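Local coordinates for orphan protein TM0875 (Thermotoga maritima, PDB 1O22) that is of unknown function but adopts a fold first described in this protein and packs as a two-fold symmetric pair of chains, at the interface of chains A and B. Residues are numbered along the deposited sequence; one frame, centred on the assembly and turned at random. Chains: chain A/B, orphan protein TM0875.

Contact 1: the interface of chains A and B. Residues chain A 85-86, 89-91; chain B 75, 77, 105.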
loop_
_atom_site.group_PDB
_atom_site.type_symbol
_atom_site.label_atom_id
_atom_site.label_comp_id
_atom_site.label_asym_id
_atom_site.label_seq_id
_atom_site.Cartn_x
_atom_site.Cartn_y
_atom_site.Cartn_z
ATOM N N ASN A 85 12.679 -17.838 -11.426
ATOM C CA ASN A 85 13.384 -17.662 -10.159
ATOM C C ASN A 85 14.046 -16.295 -10.057
ATOM O O ASN A 85 14.261 -15.618 -11.051
ATOM C CB ASN A 85 14.355 -18.786 -9.951
ATOM C CG ASN A 85 15.473 -18.732 -10.886
ATOM O OD1 ASN A 85 16.330 -17.855 -10.769
ATOM N ND2 ASN A 85 15.529 -19.694 -11.804
ATOM N N ALA A 86 14.311 -15.915 -8.822
ATOM C CA ALA A 86 14.887 -14.647 -8.452
ATOM C C ALA A 86 16.313 -14.756 -7.896
ATOM O O ALA A 86 16.845 -13.792 -7.323
ATOM C CB ALA A 86 13.994 -13.984 -7.436
ATOM N N LEU A 89 18.756 -11.918 -8.594
ATOM C CA LEU A 89 18.365 -10.581 -8.175
ATOM C C LEU A 89 18.811 -10.320 -6.739
ATOM O O LEU A 89 18.401 -11.069 -5.830
ATOM C CB LEU A 89 16.822 -10.441 -8.215
ATOM C CG LEU A 89 16.100 -10.652 -9.545
ATOM C CD1 LEU A 89 14.551 -10.636 -9.397
ATOM C CD2 LEU A 89 16.536 -9.623 -10.555
ATOM N N PRO A 90 19.596 -9.251 -6.511
ATOM C CA PRO A 90 19.925 -8.842 -5.150
ATOM C C PRO A 90 18.771 -8.080 -4.559
ATOM O O PRO A 90 18.018 -7.407 -5.235
ATOM C CB PRO A 90 21.112 -7.898 -5.333
ATOM C CG PRO A 90 20.816 -7.244 -6.693
ATOM C CD PRO A 90 20.162 -8.325 -7.508
ATOM N N LEU A 91 18.619 -8.214 -3.274
ATOM C CA LEU A 91 17.779 -7.351 -2.516
ATOM C C LEU A 91 18.734 -6.333 -1.839
ATOM O O LEU A 91 19.730 -6.715 -1.222
ATOM C CB LEU A 91 16.987 -8.207 -1.522
ATOM C CG LEU A 91 15.747 -7.595 -0.891
ATOM C CD1 LEU A 91 14.831 -7.092 -1.987
ATOM C CD2 LEU A 91 15.039 -8.594 0.008
ATOM N N PHE B 75 7.583 -12.458 -10.801
ATOM C CA PHE B 75 8.051 -11.593 -9.687
ATOM C C PHE B 75 7.795 -10.127 -9.998
ATOM O O PHE B 75 7.786 -9.753 -11.142
ATOM C CB PHE B 75 9.532 -11.749 -9.407
ATOM C CG PHE B 75 9.902 -13.077 -8.963
ATOM C CD1 PHE B 75 9.910 -13.397 -7.595
ATOM C CD2 PHE B 75 10.225 -14.056 -9.910
ATOM C CE1 PHE B 75 10.269 -14.674 -7.177
ATOM C CE2 PHE B 75 10.568 -15.315 -9.500
ATOM C CZ PHE B 75 10.593 -15.639 -8.139
ATOM N N ILE B 77 9.362 -6.476 -9.036
ATOM C CA ILE B 77 10.581 -5.855 -8.524
ATOM C C ILE B 77 10.320 -4.357 -8.278
ATOM O O ILE B 77 9.801 -3.657 -9.157
ATOM C CB ILE B 77 11.696 -6.025 -9.543
ATOM C CG1 ILE B 77 11.881 -7.505 -9.896
ATOM C CG2 ILE B 77 13.006 -5.439 -9.005
ATOM C CD1 ILE B 77 12.703 -7.725 -11.116
ATOM N N ILE B 105 11.536 -7.505 -3.816
ATOM C CA ILE B 105 11.110 -8.530 -4.781
ATOM C C ILE B 105 9.916 -9.248 -4.156
ATOM O O ILE B 105 9.962 -9.608 -2.987
ATOM C CB ILE B 105 12.263 -9.501 -5.023
ATOM C CG1 ILE B 105 13.538 -8.767 -5.446
ATOM C CG2 ILE B 105 11.917 -10.592 -6.059
ATOM C CD1 ILE B 105 14.792 -9.588 -5.103
#
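A loop of chain A, A:Asn85 to A:Leu91, lies over side chains rising from two strands of chain B, 75-81 and 100-107, in a patch of a two-fold interface between identical chains that has no hydrogen bonds and is made mostly of apolar contacts. No nitrogen or oxygen comes within bonding range of the partner, so burial and fit probably hold this part together. The pairing may or may not persist in solution.

B:Ile105 gives up the most surface here, 65 Å². From its CB, the CG1 branch leaves anti to the carbonyl carbon (chi1 -54°), while CG2 sits anti to the backbone N. CG1 runs beside the A:Leu91 methyl CD1 at 4.1 Å, the two side chains sliding past each other in opposite directions. A chi2 of 155° then stretches the chain away from the strand, and its terminal CD1 ends under the A:Leu89-A:Pro90 stretch of the loop, where it meets A:Leu89 CB at 3.8 Å. The carbonyl O of A:Pro90 borders the same methyl at 3.9 Å, without any bond. The CG1-CD1 arm thus fits between two leucines that leave the loop on either side of A:Pro90.

A:Leu89 reaches on toward the second strand. Its CG lies anti to the carbonyl carbon (chi1 -60°), and this torsion together with an extended chi2 directs CD1 toward strand 75-81; there it meets B:Ile77 CD1 tip to tip at 3.9 Å.

At the other end of the loop, the ring of B:Phe75 receives the methyl of A:Ala86 over one face. CB stands 3.9 Å from the ring centroid, displaced toward the CE1-CZ edge, in a CH-pi contact. B:Phe75 CZ meets both this methyl and the amide N of A:Ala86, the latter at 3.8 Å, while CE2 faces the backbone of A:Asn85, touching its CA at 3.7 Å.

Contact 2: the interface of chains A and B. Residues chain A 28, 30, 32-33, 36, 50, 55-56; chain B 40, 44, 46.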
loop_
_atom_site.group_PDB
_atom_site.type_symbol
_atom_site.label_atom_id
_atom_site.label_comp_id
_atom_site.label_asym_id
_atom_site.label_seq_id
_atom_site.Cartn_x
_atom_site.Cartn_y
_atom_site.Cartn_z
ATOM N N LYS A 28 -7.259 17.800 21.492
ATOM C CA LYS A 28 -8.362 16.867 21.289
ATOM C C LYS A 28 -8.243 15.667 22.229
ATOM O O LYS A 28 -7.163 15.083 22.396
ATOM C CB LYS A 28 -8.449 16.421 19.836
ATOM C CG LYS A 28 -9.783 15.733 19.547
ATOM C CD LYS A 28 -10.139 15.686 18.096
ATOM C CE LYS A 28 -11.373 14.822 17.866
ATOM N NZ LYS A 28 -12.590 15.406 18.472
ATOM N N PHE A 30 -9.491 11.883 23.171
ATOM C CA PHE A 30 -9.936 10.696 22.469
ATOM C C PHE A 30 -10.491 9.607 23.362
ATOM O O PHE A 30 -10.844 8.544 22.878
ATOM C CB PHE A 30 -8.801 10.149 21.623
ATOM C CG PHE A 30 -8.383 11.082 20.543
ATOM C CD1 PHE A 30 -9.159 11.217 19.412
ATOM C CD2 PHE A 30 -7.259 11.869 20.683
ATOM C CE1 PHE A 30 -8.804 12.096 18.411
ATOM C CE2 PHE A 30 -6.895 12.730 19.676
ATOM C CZ PHE A 30 -7.682 12.839 18.537
ATOM N N ILE A 32 -13.407 9.272 24.977
ATOM C CA ILE A 32 -14.759 8.806 24.709
ATOM C C ILE A 32 -14.817 8.064 23.347
ATOM O O ILE A 32 -15.642 7.177 23.185
ATOM C CB ILE A 32 -15.830 9.938 24.838
ATOM C CG2 ILE A 32 -16.229 10.516 23.495
ATOM N N LEU A 33 -13.947 8.424 22.400
ATOM C CA LEU A 33 -13.846 7.715 21.116
ATOM C C LEU A 33 -13.440 6.257 21.399
ATOM O O LEU A 33 -14.110 5.336 20.964
ATOM C CB LEU A 33 -12.801 8.368 20.191
ATOM C CG LEU A 33 -12.545 7.696 18.834
ATOM C CD1 LEU A 33 -13.733 7.868 17.937
ATOM C CD2 LEU A 33 -11.311 8.251 18.155
ATOM N N LYS A 36 -16.169 4.213 23.079
ATOM C CA LYS A 36 -17.231 3.864 22.139
ATOM C C LYS A 36 -16.759 2.822 21.111
ATOM O O LYS A 36 -17.546 1.985 20.730
ATOM C CB LYS A 36 -17.827 5.116 21.461
ATOM C CG LYS A 36 -18.594 5.995 22.467
ATOM C CD LYS A 36 -19.553 6.999 21.826
ATOM C CE LYS A 36 -20.516 7.587 22.892
ATOM N NZ LYS A 36 -21.757 8.151 22.287
ATOM N N PRO A 50 -10.009 4.872 13.156
ATOM C CA PRO A 50 -10.133 6.168 12.496
ATOM C C PRO A 50 -9.589 6.177 11.090
ATOM O O PRO A 50 -8.489 5.688 10.823
ATOM C CB PRO A 50 -9.265 7.092 13.379
ATOM C CG PRO A 50 -9.302 6.447 14.703
ATOM C CD PRO A 50 -9.185 4.979 14.385
ATOM N N LEU A 55 -7.488 15.422 12.369
ATOM C CA LEU A 55 -7.580 15.268 13.819
ATOM C C LEU A 55 -6.701 14.175 14.386
ATOM O O LEU A 55 -6.267 14.275 15.505
ATOM C CB LEU A 55 -9.027 15.016 14.262
ATOM C CG LEU A 55 -10.007 16.085 13.794
ATOM C CD1 LEU A 55 -11.426 15.669 14.163
ATOM C CD2 LEU A 55 -9.646 17.452 14.415
ATOM N N ILE A 56 -6.511 13.111 13.610
ATOM C CA ILE A 56 -5.915 11.888 14.076
ATOM C C ILE A 56 -5.550 11.027 12.848
ATOM O O ILE A 56 -6.235 11.050 11.824
ATOM C CB ILE A 56 -6.903 11.110 15.034
ATOM C CG1 ILE A 56 -6.199 9.883 15.620
ATOM C CG2 ILE A 56 -8.220 10.722 14.310
ATOM C CD1 ILE A 56 -6.808 9.328 16.911
ATOM N N ILE B 40 -20.902 8.600 16.264
ATOM C CA ILE B 40 -19.538 8.924 16.718
ATOM C C ILE B 40 -18.929 10.051 15.899
ATOM O O ILE B 40 -18.290 10.919 16.453
ATOM C CB ILE B 40 -18.628 7.692 16.675
ATOM C CG1 ILE B 40 -19.097 6.647 17.704
ATOM C CG2 ILE B 40 -17.165 8.082 16.948
ATOM C CD1 ILE B 40 -18.408 5.309 17.564
ATOM N N THR B 44 -17.670 13.379 17.797
ATOM C CA THR B 44 -16.199 13.526 17.851
ATOM C C THR B 44 -15.559 14.152 16.599
ATOM O O THR B 44 -14.423 14.656 16.638
ATOM C CB THR B 44 -15.542 12.145 18.151
ATOM O OG1 THR B 44 -15.655 11.264 17.024
ATOM C CG2 THR B 44 -16.300 11.393 19.276
ATOM N N VAL B 46 -14.728 12.339 14.185
ATOM C CA VAL B 46 -13.818 11.276 13.767
ATOM C C VAL B 46 -14.636 10.220 13.094
ATOM O O VAL B 46 -15.622 9.690 13.682
ATOM C CB VAL B 46 -13.042 10.646 14.978
ATOM C CG1 VAL B 46 -12.185 9.471 14.536
ATOM C CG2 VAL B 46 -12.167 11.668 15.621
#
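In this DUF3855-family protein, the C-terminal end of helix 31-44 of chain B and the loop after it dock against the same helix and neighbouring segments of chain A. Packing is tightest around A:Leu33. With CG anti to the backbone N (chi1 178°), its fork straddles two partners: CD1 meets B:Ile40 CG2 at 3.6 Å, crossing at about a right angle, and CD2 meets B:Val46 CG1 at 3.9 Å. That valine methyl also lies alongside A:Pro50 CB (3.9 Å), both side chains pointing the same way. B:Thr44 OG1, in the crowded position between backbone N and carbonyl carbon, donates to B:Ile40 O from above the carbonyl plane (2.7 Å) and accepts the amide N of B:Val46, bracing the helix end.

A:Lys28 arches over this end. Its chain bends at chi4 (66°), so that NZ donates to the carbonyl O of B:Thr44 at 2.7 Å, in plane and on a lone pair, while CE rests 4.0 Å from B:Val46 CG2. An alanine here would lack the amine and the CE methylene, and would probably leave the B:Thr44 carbonyl without this cross-chain bond and weaken the hold on the helix end.

Contacts are sparser at A:Lys36, whose extended chain and B:Ile40 slide past each other in opposite directions: A:Lys36 CB touches B:Ile40 CD1 at 3.9 Å, and CD merely grazes CG1 at 4.2 Å.

Centred about 42 Å apart, contact 1 and contact 2 lie at opposite ends of the pair of chains and share no residue. The first joins a loop to strands 75-81 and 100-107; the second brings together the two copies of helix 31-44, with the loop that follows it, residues of strands 48-50 and 56-66 and the loops beside them. Because the interface is two-fold symmetric, each patch recurs with the chains exchanged. The two chains are therefore fastened at widely separated places, an arrangement that would probably limit rocking of one against the other and is compatible with a dimer, though the crystal alone does not establish one.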